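Local coordinates for regulatory protein SdiA (Escherichia coli, PDB 4LFU), which activates transcription of the ftsQAZ cell-division genes and, as a LuxR-type receptor, of ydiV in response to the extracellular autoinducer AI-1, at residues A[25-30]-A[58-63]. Residues are numbered along the deposited sequence; the frame is centred on the assembly and turned at random.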
ATOM      1  N   GLU A  25       9.371  -6.091 -22.785  1.00 40.34           N
ATOM      2  CA  GLU A  25       9.518  -7.465 -22.291  1.00 39.82           C
ATOM      3  C   GLU A  25       8.486  -7.774 -21.222  1.00 38.39           C
ATOM      4  O   GLU A  25       8.010  -8.909 -21.120  1.00 38.43           O
ATOM      5  CB  GLU A  25      10.903  -7.694 -21.678  1.00 40.00           C
ATOM      6  CG  GLU A  25      12.082  -7.858 -22.633  1.00 41.57           C
ATOM      7  CD  GLU A  25      13.398  -8.006 -21.847  1.00 42.28           C
ATOM      8  OE1 GLU A  25      13.640  -9.089 -21.257  1.00 45.51           O
ATOM      9  OE2 GLU A  25      14.171  -7.033 -21.785  1.00 44.71           O
ATOM     10  N   VAL A  26       8.178  -6.771 -20.398  1.00 36.89           N
ATOM     11  CA  VAL A  26       7.136  -6.882 -19.365  1.00 35.11           C
ATOM     12  C   VAL A  26       5.756  -7.025 -20.031  1.00 34.14           C
ATOM     13  O   VAL A  26       5.000  -7.958 -19.718  1.00 33.09           O
ATOM     14  CB  VAL A  26       7.152  -5.647 -18.384  1.00 35.26           C
ATOM     15  CG1 VAL A  26       6.051  -5.745 -17.390  1.00 34.25           C
ATOM     16  CG2 VAL A  26       8.491  -5.516 -17.663  1.00 34.69           C
ATOM     17  N   TYR A  27       5.450  -6.115 -20.964  1.00 33.09           N
ATOM     18  CA  TYR A  27       4.168  -6.137 -21.676  1.00 33.01           C
ATOM     19  C   TYR A  27       3.970  -7.390 -22.510  1.00 33.61           C
ATOM     20  O   TYR A  27       2.897  -7.985 -22.490  1.00 33.53           O
ATOM     21  CB  TYR A  27       3.965  -4.885 -22.516  1.00 31.94           C
ATOM     22  CG  TYR A  27       3.967  -3.628 -21.697  1.00 30.22           C
ATOM     23  CD1 TYR A  27       3.180  -3.514 -20.554  1.00 30.64           C
ATOM     24  CD2 TYR A  27       4.739  -2.549 -22.069  1.00 29.15           C
ATOM     25  CE1 TYR A  27       3.183  -2.336 -19.791  1.00 30.12           C
ATOM     26  CE2 TYR A  27       4.753  -1.383 -21.323  1.00 28.90           C
ATOM     27  CZ  TYR A  27       3.975  -1.283 -20.186  1.00 30.18           C
ATOM     28  OH  TYR A  27       3.992  -0.108 -19.449  1.00 31.88           O
ATOM     29  N   HIS A  28       5.024  -7.820 -23.191  1.00 34.72           N
ATOM     30  CA  HIS A  28       4.958  -9.033 -23.997  1.00 36.03           C
ATOM     31  C   HIS A  28       4.662 -10.277 -23.157  1.00 35.47           C
ATOM     32  O   HIS A  28       3.878 -11.134 -23.572  1.00 35.32           O
ATOM     33  CB  HIS A  28       6.240  -9.218 -24.828  1.00 37.13           C
ATOM     34  CG  HIS A  28       6.215 -10.449 -25.679  1.00 40.89           C
ATOM     35  ND1 HIS A  28       6.889 -11.605 -25.334  1.00 44.93           N
ATOM     36  CD2 HIS A  28       5.560 -10.721 -26.835  1.00 42.71           C
ATOM     37  CE1 HIS A  28       6.659 -12.531 -26.251  1.00 45.91           C
ATOM     38  NE2 HIS A  28       5.856 -12.020 -27.171  1.00 45.06           N
ATOM     39  N   GLU A  29       5.285 -10.368 -21.980  1.00 35.18           N
ATOM     40  CA  GLU A  29       5.054 -11.474 -21.049  1.00 34.80           C
ATOM     41  C   GLU A  29       3.633 -11.484 -20.495  1.00 35.23           C
ATOM     42  O   GLU A  29       3.051 -12.554 -20.328  1.00 35.28           O
ATOM     43  CB  GLU A  29       6.084 -11.452 -19.910  1.00 35.02           C
ATOM     44  CG  GLU A  29       6.073 -12.683 -18.968  1.00 35.59           C
ATOM     45  CD  GLU A  29       6.245 -14.017 -19.705  1.00 37.83           C
ATOM     46  OE1 GLU A  29       7.099 -14.095 -20.622  1.00 39.78           O
ATOM     47  OE2 GLU A  29       5.527 -14.992 -19.371  1.00 38.57           O
ATOM     48  N   ILE A  30       3.073 -10.303 -20.207  1.00 35.90           N
ATOM     49  CA  ILE A  30       1.678 -10.205 -19.753  1.00 36.58           C
ATOM     50  C   ILE A  30       0.722 -10.654 -20.852  1.00 36.88           C
ATOM     51  O   ILE A  30      -0.213 -11.406 -20.578  1.00 36.15           O
ATOM     52  CB  ILE A  30       1.280  -8.792 -19.286  1.00 36.73           C
ATOM     53  CG1 ILE A  30       1.963  -8.457 -17.954  1.00 37.56           C
ATOM     54  CG2 ILE A  30      -0.258  -8.670 -19.186  1.00 35.27           C
ATOM     55  CD1 ILE A  30       2.023  -6.951 -17.677  1.00 38.20           C
ATOM     56  N   ALA A  58      -2.396   6.169 -16.042  1.00 28.56           N
ATOM     57  CA  ALA A  58      -1.527   5.796 -17.126  1.00 27.27           C
ATOM     58  C   ALA A  58      -1.810   4.339 -17.437  1.00 26.91           C
ATOM     59  O   ALA A  58      -2.142   3.568 -16.546  1.00 26.32           O
ATOM     60  CB  ALA A  58      -0.086   6.028 -16.748  1.00 27.38           C
ATOM     61  N   PHE A  59      -1.734   3.972 -18.710  1.00 26.43           N
ATOM     62  CA  PHE A  59      -2.123   2.624 -19.129  1.00 26.61           C
ATOM     63  C   PHE A  59      -1.252   2.028 -20.239  1.00 26.57           C
ATOM     64  O   PHE A  59      -0.520   2.726 -20.922  1.00 25.21           O
ATOM     65  CB  PHE A  59      -3.595   2.596 -19.561  1.00 26.55           C
ATOM     66  CG  PHE A  59      -3.870   3.387 -20.803  1.00 27.59           C
ATOM     67  CD1 PHE A  59      -4.039   4.766 -20.741  1.00 26.98           C
ATOM     68  CD2 PHE A  59      -3.980   2.748 -22.036  1.00 28.56           C
ATOM     69  CE1 PHE A  59      -4.286   5.491 -21.892  1.00 30.07           C
ATOM     70  CE2 PHE A  59      -4.249   3.470 -23.197  1.00 28.54           C
ATOM     71  CZ  PHE A  59      -4.403   4.830 -23.133  1.00 27.99           C
ATOM     72  N   TYR A  60      -1.354   0.713 -20.390  1.00 27.20           N
ATOM     73  CA  TYR A  60      -0.807   0.022 -21.538  1.00 27.32           C
ATOM     74  C   TYR A  60      -1.653  -1.191 -21.821  1.00 26.72           C
ATOM     75  O   TYR A  60      -1.931  -2.014 -20.936  1.00 25.53           O
ATOM     76  CB  TYR A  60       0.641  -0.407 -21.294  1.00 28.64           C
ATOM     77  CG  TYR A  60       1.427  -0.588 -22.572  1.00 29.39           C
ATOM     78  CD1 TYR A  60       2.144   0.480 -23.129  1.00 30.50           C
ATOM     79  CD2 TYR A  60       1.453  -1.815 -23.226  1.00 30.38           C
ATOM     80  CE1 TYR A  60       2.863   0.320 -24.294  1.00 31.49           C
ATOM     81  CE2 TYR A  60       2.176  -1.990 -24.395  1.00 30.53           C
ATOM     82  CZ  TYR A  60       2.875  -0.926 -24.923  1.00 31.44           C
ATOM     83  OH  TYR A  60       3.586  -1.095 -26.097  1.00 31.50           O
ATOM     84  N   THR A  61      -2.050  -1.321 -23.079  1.00 26.56           N
ATOM     85  CA  THR A  61      -3.032  -2.317 -23.432  1.00 26.90           C
ATOM     86  C   THR A  61      -2.738  -2.867 -24.820  1.00 26.74           C
ATOM     87  O   THR A  61      -2.025  -2.220 -25.603  1.00 26.04           O
ATOM     88  CB  THR A  61      -4.476  -1.712 -23.292  1.00 27.06           C
ATOM     89  OG1 THR A  61      -5.444  -2.752 -23.439  1.00 30.05           O
ATOM     90  CG2 THR A  61      -4.740  -0.648 -24.314  1.00 27.38           C
ATOM     91  N   ASN A  62      -3.253  -4.064 -25.124  1.00 26.55           N
ATOM     92  CA  ASN A  62      -3.295  -4.520 -26.527  1.00 26.80           C
ATOM     93  C   ASN A  62      -4.701  -4.457 -27.172  1.00 26.69           C
ATOM     94  O   ASN A  62      -4.931  -5.028 -28.232  1.00 26.71           O
ATOM     95  CB  ASN A  62      -2.675  -5.905 -26.703  1.00 26.52           C
ATOM     96  CG  ASN A  62      -3.474  -6.996 -26.021  1.00 26.84           C
ATOM     97  OD1 ASN A  62      -3.245  -8.181 -26.254  1.00 29.59           O
ATOM     98  ND2 ASN A  62      -4.397  -6.610 -25.172  1.00 25.70           N
ATOM     99  N   TYR A  63      -5.626  -3.760 -26.523  1.00 26.93           N
ATOM    100  CA  TYR A  63      -6.914  -3.453 -27.126  1.00 27.04           C
ATOM    101  C   TYR A  63      -6.719  -2.666 -28.416  1.00 27.60           C
ATOM    102  O   TYR A  63      -5.783  -1.840 -28.518  1.00 26.72           O
ATOM    103  CB  TYR A  63      -7.761  -2.616 -26.193  1.00 27.10           C
ATOM    104  CG  TYR A  63      -8.463  -3.371 -25.084  1.00 26.89           C
ATOM    105  CD1 TYR A  63      -8.246  -3.027 -23.747  1.00 27.15           C
ATOM    106  CD2 TYR A  63      -9.363  -4.396 -25.364  1.00 25.45           C
ATOM    107  CE1 TYR A  63      -8.905  -3.691 -22.713  1.00 26.41           C
ATOM    108  CE2 TYR A  63     -10.024  -5.060 -24.352  1.00 25.59           C
ATOM    109  CZ  TYR A  63      -9.778  -4.708 -23.020  1.00 26.72           C
ATOM    110  OH  TYR A  63     -10.412  -5.369 -22.000  1.00 27.46           O
TER
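Tyr27 of helix 23-36 and Tyr60 of strand 57-61 show how one aromatic pair can join a helix to a sheet. Their rings lie almost parallel, planes at 6° and centroids 3.8 Å apart, in an offset (parallel-displaced) face-to-face stack. Along Tyr27 from its root, CB approaches Tyr60 CE2, and CG lies 3.5 Å from Tyr60 CD2. On one flank, Tyr27 CD1 rests on Tyr60 CD2, while Tyr27 CE1 lies over the methylene, 3.5 Å from Tyr60 CB. On the other flank, Tyr27 CD2 meets Tyr60 CE2, and Tyr27 CE2 meets Tyr60 CG and CD1. Tyr27 CZ sits 3.6 Å from Tyr60 CG, and the phenol oxygen OH ends near Tyr60 CB at 3.8 Å. The tip of Tyr27 thus overlies the root of Tyr60, whose CB makes a CH-pi contact over the Tyr27 face. Tyr60 CB leaves the strand toward the helix, and chi1 of -156°, roughly trans to the backbone N, lays the ring along the Tyr27 face. Shape and dispersion, rather than polar bonds, join the two segments. Tyr27 is buried, also touching Leu165 of helix 147-167, Tyr42 and Ile172, whereas Tyr60 remains exposed. The stack is one contact by which helix 23-36 packs on the antiparallel sheet, here at strand 57-61, outermost within this chain, in the alpha/beta/alpha layering of the LuxR-type autoinducer-binding domain.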